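Local coordinates for protein superoxide dismutase [Ni] (Streptomyces coelicolor, PDB 1T6U) that catalyses the dismutation of superoxide to hydrogen peroxide and molecular oxygen at a nickel centre, working as a hollow homohexamer, at residues 76-79 and 80-84. The protein carries 1 engineered substitution. Residues are numbered along the deposited sequence; the frame is centred on the assembly and turned at random.
Sequences QLVN and DTLKA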
loop_
_atom_site.group_PDB
_atom_site.type_symbol
_atom_site.label_atom_id
_atom_site.label_comp_id
_atom_site.label_asym_id
_atom_site.label_seq_id
_atom_site.Cartn_x
_atom_site.Cartn_y
_atom_site.Cartn_z
ATOM N N GLN A 76 -6.240 -26.188 -10.967
ATOM C CA GLN A 76 -5.032 -26.136 -11.804
ATOM C C GLN A 76 -5.092 -24.982 -12.774
ATOM O O GLN A 76 -4.031 -24.379 -13.060
ATOM C CB GLN A 76 -4.807 -27.439 -12.560
ATOM C CG GLN A 76 -3.459 -27.492 -13.255
ATOM C CD GLN A 76 -2.286 -27.532 -12.316
ATOM O OE1 GLN A 76 -2.224 -28.343 -11.392
ATOM N NE2 GLN A 76 -1.313 -26.646 -12.522
ATOM N N LEU A 77 -6.268 -24.656 -13.270
ATOM C CA LEU A 77 -6.401 -23.501 -14.135
ATOM C C LEU A 77 -5.997 -22.228 -13.403
ATOM O O LEU A 77 -5.242 -21.413 -13.955
ATOM C CB LEU A 77 -7.824 -23.408 -14.653
ATOM C CG LEU A 77 -8.176 -22.109 -15.400
ATOM C CD1 LEU A 77 -7.322 -21.997 -16.644
ATOM C CD2 LEU A 77 -9.670 -22.153 -15.694
ATOM N N VAL A 78 -6.474 -22.039 -12.177
ATOM C CA VAL A 78 -6.108 -20.799 -11.466
ATOM C C VAL A 78 -4.597 -20.776 -11.215
ATOM O O VAL A 78 -3.946 -19.747 -11.385
ATOM C CB VAL A 78 -6.914 -20.674 -10.177
ATOM C CG1 VAL A 78 -6.392 -19.537 -9.312
ATOM C CG2 VAL A 78 -8.410 -20.472 -10.485
ATOM N N ASN A 79 -4.038 -21.936 -10.834
ATOM C CA ASN A 79 -2.586 -22.003 -10.592
ATOM C C ASN A 79 -1.798 -21.647 -11.849
ATOM O O ASN A 79 -0.856 -20.870 -11.758
ATOM C CB ASN A 79 -2.128 -23.356 -10.062
ATOM C CG ASN A 79 -0.765 -23.301 -9.395
ATOM O OD1 ASN A 79 0.265 -23.576 -10.049
ATOM N ND2 ASN A 79 -0.762 -22.969 -8.115
ATOM N N ASP A 80 -2.204 -22.205 -12.989
ATOM C CA ASP A 80 -1.578 -21.892 -14.271
ATOM C C ASP A 80 -1.738 -20.414 -14.680
ATOM O O ASP A 80 -0.825 -19.839 -15.278
ATOM C CB ASP A 80 -2.182 -22.766 -15.372
ATOM C CG ASP A 80 -1.816 -24.225 -15.240
ATOM O OD1 ASP A 80 -0.953 -24.547 -14.404
ATOM O OD2 ASP A 80 -2.360 -25.090 -15.943
ATOM N N THR A 81 -2.883 -19.855 -14.345
ATOM C CA THR A 81 -3.080 -18.437 -14.625
ATOM C C THR A 81 -2.097 -17.592 -13.844
ATOM O O THR A 81 -1.488 -16.649 -14.362
ATOM C CB THR A 81 -4.508 -18.040 -14.232
ATOM O OG1 THR A 81 -5.474 -18.838 -14.956
ATOM C CG2 THR A 81 -4.815 -16.596 -14.586
ATOM N N LEU A 82 -1.934 -17.900 -12.564
ATOM C CA LEU A 82 -1.030 -17.125 -11.720
ATOM C C LEU A 82 0.395 -17.276 -12.204
ATOM O O LEU A 82 1.116 -16.291 -12.257
ATOM C CB LEU A 82 -1.178 -17.529 -10.249
ATOM C CG LEU A 82 -2.544 -17.161 -9.659
ATOM C CD1 LEU A 82 -2.707 -17.701 -8.244
ATOM C CD2 LEU A 82 -2.821 -15.662 -9.608
ATOM N N LYS A 83 0.760 -18.497 -12.587
ATOM C CA LYS A 83 2.078 -18.724 -13.156
ATOM C C LYS A 83 2.269 -17.964 -14.464
ATOM O O LYS A 83 3.397 -17.495 -14.781
ATOM C CB LYS A 83 2.305 -20.247 -13.300
ATOM C CG LYS A 83 2.606 -20.919 -11.965
ATOM C CD LYS A 83 2.720 -22.440 -12.134
ATOM C CE LYS A 83 3.442 -23.068 -10.958
ATOM N NZ LYS A 83 2.787 -22.786 -9.651
ATOM N N ALA A 84 1.223 -17.842 -15.268
ATOM C CA ALA A 84 1.325 -17.105 -16.510
ATOM C C ALA A 84 1.550 -15.615 -16.255
ATOM O O ALA A 84 2.252 -14.933 -17.021
ATOM C CB ALA A 84 0.124 -17.289 -17.404
#
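Gln76 and Asp80 link successive helical turns twice over: Asp80 N bonds to Gln76 O, and Gln76 NE2 reaches Asp80 OD1 at 2.8 Å. The bend at chi2 (67°) turns the end of the Gln76 chain forward along the helix, toward Asp80; OD1 lies in its amide plane, yet the amide meets the carboxylate from above, the two planes being 48° apart. Gln76 OE1 turns instead to His75 of a second subunit. Next in line, Leu77 O takes two donors from one residue, Thr81 N at 2.9 Å and Thr81 OG1 at 2.8 Å. The hydroxyl comes in above the carbonyl plane, and this bond gives the OG1 of buried Thr81 a partner within its own helix, while Leu77 and Thr81 both pack on Tyr103. Val78 O receives Leu82 N, and Val78 CG1 lies 4.3 Å from Leu82 CD1; both side chains also touch Val55 of helix 34-62. Asn79 ends the series: its OD1 accepts Lys83 NZ at 2.7 Å, the ammonium group brought over by the bend at the end of an otherwise extended lysine chain (chi4 58°). That nitrogen also bonds to Ser60 O and Phe63 O of the second subunit. A methionine in place of Lys83 would probably leave these two carbonyls and Asn79 OD1 without their shared donor. Such i to i+4 pairing is characteristic of an alpha helix, here one of a four-helix bundle, its Lys83 face built into a subunit interface of the hexamer.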